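Local atomic coordinates of rhodopsin (Rubrobacter xylanophilus, PDB entry 6KFQ), a protein that binds retinal within a bundle of transmembrane helices and works as a light-driven, highly thermostable proton pump. Residues L61-W69 against L116-R127. Numbering follows the deposited sequence.
Sequences LPDGREFYW and LWAGATVNVAGR. With MPG ([(Z)-octadec-9-enyl] (2R)-2,3-bis(oxidanyl)propanoate), chain B.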
loop_
_atom_site.group_PDB
_atom_site.type_symbol
_atom_site.label_atom_id
_atom_site.label_comp_id
_atom_site.label_asym_id
_atom_site.label_seq_id
_atom_site.Cartn_x
_atom_site.Cartn_y
_atom_site.Cartn_z
ATOM N N LEU A 61 24.692 -3.955 1.107
ATOM C CA LEU A 61 24.698 -5.406 1.122
ATOM C C LEU A 61 26.100 -5.923 0.840
ATOM O O LEU A 61 26.984 -5.170 0.428
ATOM C CB LEU A 61 23.692 -5.927 0.100
ATOM C CG LEU A 61 22.217 -5.646 0.403
ATOM C CD1 LEU A 61 21.322 -6.264 -0.664
ATOM C CD2 LEU A 61 21.838 -6.171 1.780
ATOM N N PRO A 62 26.349 -7.215 1.079
ATOM C CA PRO A 62 27.682 -7.763 0.774
ATOM C C PRO A 62 28.095 -7.625 -0.686
ATOM O O PRO A 62 29.298 -7.662 -0.970
ATOM C CB PRO A 62 27.557 -9.236 1.184
ATOM C CG PRO A 62 26.522 -9.226 2.258
ATOM C CD PRO A 62 25.534 -8.161 1.865
ATOM N N ASP A 63 27.158 -7.472 -1.623
ATOM C CA ASP A 63 27.535 -7.224 -3.011
ATOM C C ASP A 63 27.715 -5.739 -3.326
ATOM O O ASP A 63 27.992 -5.391 -4.479
ATOM C CB ASP A 63 26.502 -7.841 -3.963
ATOM C CG ASP A 63 25.091 -7.332 -3.718
ATOM O OD1 ASP A 63 24.914 -6.346 -2.971
ATOM O OD2 ASP A 63 24.145 -7.933 -4.271
ATOM N N GLY A 64 27.567 -4.857 -2.342
ATOM C CA GLY A 64 27.756 -3.439 -2.560
ATOM C C GLY A 64 26.506 -2.664 -2.925
ATOM O O GLY A 64 26.560 -1.429 -3.000
ATOM N N ARG A 65 25.385 -3.335 -3.164
ATOM C CA ARG A 65 24.145 -2.615 -3.421
ATOM C C ARG A 65 23.660 -1.927 -2.152
ATOM O O ARG A 65 23.670 -2.513 -1.067
ATOM C CB ARG A 65 23.061 -3.564 -3.937
ATOM C CG ARG A 65 23.326 -4.134 -5.318
ATOM C CD ARG A 65 22.132 -4.944 -5.817
ATOM N NE ARG A 65 21.945 -6.182 -5.064
ATOM C CZ ARG A 65 20.865 -6.484 -4.347
ATOM N NH1 ARG A 65 19.844 -5.638 -4.277
ATOM N NH2 ARG A 65 20.803 -7.645 -3.705
ATOM N N GLU A 66 23.238 -0.673 -2.285
ATOM C CA GLU A 66 22.536 -0.020 -1.191
ATOM C C GLU A 66 21.082 -0.463 -1.215
ATOM O O GLU A 66 20.397 -0.327 -2.235
ATOM C CB GLU A 66 22.638 1.502 -1.286
ATOM C CG GLU A 66 22.113 2.205 -0.037
ATOM C CD GLU A 66 22.199 3.719 -0.111
ATOM O OE1 GLU A 66 22.708 4.245 -1.123
ATOM O OE2 GLU A 66 21.751 4.382 0.848
ATOM N N PHE A 67 20.614 -1.008 -0.099
ATOM C CA PHE A 67 19.300 -1.636 -0.026
ATOM C C PHE A 67 18.469 -0.904 1.018
ATOM O O PHE A 67 18.779 -0.964 2.212
ATOM C CB PHE A 67 19.427 -3.125 0.307
ATOM C CG PHE A 67 18.105 -3.836 0.421
ATOM C CD1 PHE A 67 17.176 -3.776 -0.609
ATOM C CD2 PHE A 67 17.795 -4.568 1.555
ATOM C CE1 PHE A 67 15.957 -4.425 -0.507
ATOM C CE2 PHE A 67 16.581 -5.233 1.665
ATOM C CZ PHE A 67 15.659 -5.162 0.632
ATOM N N TYR A 68 17.418 -0.214 0.563
ATOM C CA TYR A 68 16.467 0.470 1.444
ATOM C C TYR A 68 15.428 -0.529 1.937
ATOM O O TYR A 68 14.355 -0.691 1.351
ATOM C CB TYR A 68 15.803 1.638 0.721
ATOM C CG TYR A 68 16.677 2.864 0.667
ATOM C CD1 TYR A 68 16.652 3.803 1.689
ATOM C CD2 TYR A 68 17.540 3.077 -0.397
ATOM C CE1 TYR A 68 17.459 4.926 1.650
ATOM C CE2 TYR A 68 18.349 4.195 -0.448
ATOM C CZ TYR A 68 18.305 5.115 0.579
ATOM O OH TYR A 68 19.106 6.232 0.536
ATOM N N TRP A 69 15.740 -1.201 3.049
ATOM C CA TRP A 69 14.843 -2.223 3.579
ATOM C C TRP A 69 13.698 -1.649 4.405
ATOM O O TRP A 69 12.672 -2.324 4.554
ATOM C CB TRP A 69 15.633 -3.223 4.428
ATOM C CG TRP A 69 16.491 -2.565 5.450
ATOM C CD1 TRP A 69 17.803 -2.241 5.324
ATOM C CD2 TRP A 69 16.095 -2.141 6.759
ATOM N NE1 TRP A 69 18.256 -1.637 6.472
ATOM C CE2 TRP A 69 17.226 -1.566 7.371
ATOM C CE3 TRP A 69 14.897 -2.197 7.476
ATOM C CZ2 TRP A 69 17.195 -1.047 8.664
ATOM C CZ3 TRP A 69 14.865 -1.679 8.757
ATOM C CH2 TRP A 69 16.004 -1.114 9.339
ATOM N N LEU A 116 11.021 -8.507 0.255
ATOM C CA LEU A 116 12.123 -8.052 1.095
ATOM C C LEU A 116 13.253 -9.071 1.097
ATOM O O LEU A 116 14.435 -8.714 0.985
ATOM C CB LEU A 116 11.621 -7.799 2.517
ATOM C CG LEU A 116 12.700 -7.567 3.577
ATOM C CD1 LEU A 116 13.532 -6.337 3.249
ATOM C CD2 LEU A 116 12.060 -7.432 4.949
ATOM N N TRP A 117 12.896 -10.353 1.224
ATOM C CA TRP A 117 13.880 -11.427 1.177
ATOM C C TRP A 117 14.609 -11.442 -0.160
ATOM O O TRP A 117 15.837 -11.582 -0.204
ATOM C CB TRP A 117 13.174 -12.758 1.433
ATOM C CG TRP A 117 14.072 -13.929 1.548
ATOM C CD1 TRP A 117 15.431 -13.926 1.656
ATOM C CD2 TRP A 117 13.669 -15.304 1.574
ATOM N NE1 TRP A 117 15.899 -15.218 1.744
ATOM C CE2 TRP A 117 14.833 -16.078 1.696
ATOM C CE3 TRP A 117 12.430 -15.950 1.505
ATOM C CZ2 TRP A 117 14.802 -17.474 1.749
ATOM C CZ3 TRP A 117 12.401 -17.341 1.557
ATOM C CH2 TRP A 117 13.579 -18.083 1.678
ATOM N N ALA A 118 13.871 -11.277 -1.259
ATOM C CA ALA A 118 14.497 -11.186 -2.573
ATOM C C ALA A 118 15.438 -9.990 -2.650
ATOM O O ALA A 118 16.553 -10.103 -3.169
ATOM C CB ALA A 118 13.426 -11.094 -3.660
ATOM N N GLY A 119 15.008 -8.836 -2.135
ATOM C CA GLY A 119 15.853 -7.650 -2.204
ATOM C C GLY A 119 17.136 -7.792 -1.407
ATOM O O GLY A 119 18.201 -7.332 -1.835
ATOM N N ALA A 120 17.054 -8.428 -0.235
ATOM C CA ALA A 120 18.215 -8.635 0.625
ATOM C C ALA A 120 19.130 -9.752 0.145
ATOM O O ALA A 120 20.250 -9.877 0.656
ATOM C CB ALA A 120 17.754 -8.935 2.055
ATOM N N THR A 121 18.699 -10.553 -0.821
ATOM C CA THR A 121 19.460 -11.719 -1.253
ATOM C C THR A 121 20.510 -11.304 -2.275
ATOM O O THR A 121 20.193 -10.647 -3.273
ATOM C CB THR A 121 18.529 -12.784 -1.838
ATOM O OG1 THR A 121 17.630 -13.230 -0.820
ATOM C CG2 THR A 121 19.319 -13.987 -2.352
ATOM N N VAL A 122 21.762 -11.679 -2.014
ATOM C CA VAL A 122 22.845 -11.348 -2.934
ATOM C C VAL A 122 22.910 -12.358 -4.074
ATOM O O VAL A 122 23.142 -11.989 -5.232
ATOM C CB VAL A 122 24.179 -11.256 -2.168
ATOM C CG1 VAL A 122 25.356 -11.202 -3.127
ATOM C CG2 VAL A 122 24.181 -10.038 -1.262
ATOM N N ASN A 123 22.701 -13.639 -3.765
ATOM C CA ASN A 123 22.691 -14.682 -4.782
ATOM C C ASN A 123 21.651 -14.374 -5.853
ATOM O O ASN A 123 20.457 -14.250 -5.556
ATOM C CB ASN A 123 22.406 -16.033 -4.129
ATOM C CG ASN A 123 22.542 -17.184 -5.097
ATOM O OD1 ASN A 123 21.710 -17.358 -5.988
ATOM N ND2 ASN A 123 23.597 -17.980 -4.930
ATOM N N VAL A 124 22.103 -14.271 -7.105
ATOM C CA VAL A 124 21.226 -13.810 -8.178
ATOM C C VAL A 124 20.123 -14.820 -8.470
ATOM O O VAL A 124 19.002 -14.437 -8.823
ATOM C CB VAL A 124 22.050 -13.491 -9.441
ATOM C CG1 VAL A 124 22.745 -14.746 -9.972
ATOM C CG2 VAL A 124 21.175 -12.864 -10.516
ATOM N N ALA A 125 20.407 -16.117 -8.326
ATOM C CA ALA A 125 19.392 -17.123 -8.613
ATOM C C ALA A 125 18.344 -17.175 -7.510
ATOM O O ALA A 125 17.154 -17.375 -7.781
ATOM C CB ALA A 125 20.052 -18.490 -8.805
ATOM N N GLY A 126 18.763 -17.005 -6.258
ATOM C CA GLY A 126 17.797 -16.949 -5.181
ATOM C C GLY A 126 16.927 -15.713 -5.262
ATOM O O GLY A 126 15.746 -15.757 -4.915
ATOM N N ARG A 127 17.489 -14.602 -5.741
ATOM C CA ARG A 127 16.701 -13.382 -5.890
ATOM C C ARG A 127 15.592 -13.567 -6.919
ATOM O O ARG A 127 14.457 -13.114 -6.714
ATOM C CB ARG A 127 17.619 -12.222 -6.279
ATOM C CG ARG A 127 17.019 -10.844 -6.074
ATOM C CD ARG A 127 18.115 -9.792 -6.117
ATOM N NE ARG A 127 18.627 -9.637 -7.472
ATOM C CZ ARG A 127 19.879 -9.325 -7.774
ATOM N NH1 ARG A 127 20.775 -9.146 -6.812
ATOM N NH2 ARG A 127 20.237 -9.205 -9.045
HETATM C C2 MPG B . 15.231 -19.869 -2.257
HETATM C C3 MPG B . 13.784 -20.170 -1.926
HETATM C C4 MPG B . 12.981 -20.662 -3.107
HETATM C C5 MPG B . 13.044 -22.152 -3.347
HETATM C C6 MPG B . 12.079 -22.964 -2.508
HETATM C C7 MPG B . 10.616 -22.796 -2.903
HETATM C C8 MPG B . 9.657 -23.649 -2.126
HETATM C C9 MPG B . 8.253 -23.586 -2.647
HETATM C C10 MPG B . 7.162 -23.249 -1.998
HETATM C C11 MPG B . 5.804 -23.172 -2.627
HETATM C C12 MPG B . 4.756 -24.016 -1.962
HETATM C C13 MPG B . 4.025 -23.345 -0.808
HETATM C C14 MPG B . 2.882 -24.163 -0.254
HETATM C C15 MPG B . 2.004 -23.441 0.746
HETATM C C16 MPG B . 0.834 -24.268 1.234
HETATM C C17 MPG B . -0.101 -23.603 2.210
HETATM C C18 MPG B . -1.220 -24.501 2.687
HETATM O O1 MPG B . 17.254 -18.717 -1.617
HETATM C C1 MPG B . 15.947 -19.134 -1.157
HETATM C CXD MPG B . 19.387 -17.715 -1.319
HETATM O O2 MPG B . 19.502 -18.140 -2.666
HETATM C C21 MPG B . 20.457 -18.347 -0.443
HETATM O O3 MPG B . 21.743 -18.006 -0.939
HETATM O O4 MPG B . 17.643 -17.619 0.309
HETATM C CX3 MPG B . 17.998 -18.009 -0.772
#
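With CG anti to its carbonyl carbon (chi1 -68°) and a bend at chi3, Arg65 turns its guanidinium edge-on to Gly119 O in the last turn of helix 98-120, whereas Phe67 extends its ring toward the same glycine with CG opposite the backbone N (chi1 179°). Arg65 NH2 donates to Gly119 O at 3.2 Å, with the acceptor close to the guanidinium plane; a second, weak bond from NH1 to the same oxygen makes the grip forked. Asp63 holds the guanidinium from within its own segment: its OD2 receives Arg65 NE at 2.9 Å in a salt bridge, while OD1 takes the backbone N of Arg65 in an Asx turn. The Asx turn overlaps the type I turn Leu61-Gly64 at the tip of the two-stranded hairpin (59-60 and 66-67) that links helices 32-53 and 70-90 in the seven-helix rhodopsin bundle. Arg127 NH1 lies over one guanidinium face, 3.5 Å from Arg65 NH2; Asp63 OD2, 4.4 Å from Arg127 NH1, probably eases the meeting of like charges. Nearer Leu116, the Phe67 ring lays one face against the backbone at Gly119 C and Ala120 N, an approach for which glycine leaves room, and its CZ meets Leu116 CD1 edge-on at 3.6 Å. Towards the hairpin tip, Val122 spreads both methyls against Asp63, CG1 lying 3.6 Å from Asp63 CB, and CG2 also touches Pro62 CD. Past Val122, Asn123 OD1 caps helix 124-153 by accepting from Gly126 N at 3.0 Å, beside the glycerate head of a bound lipid.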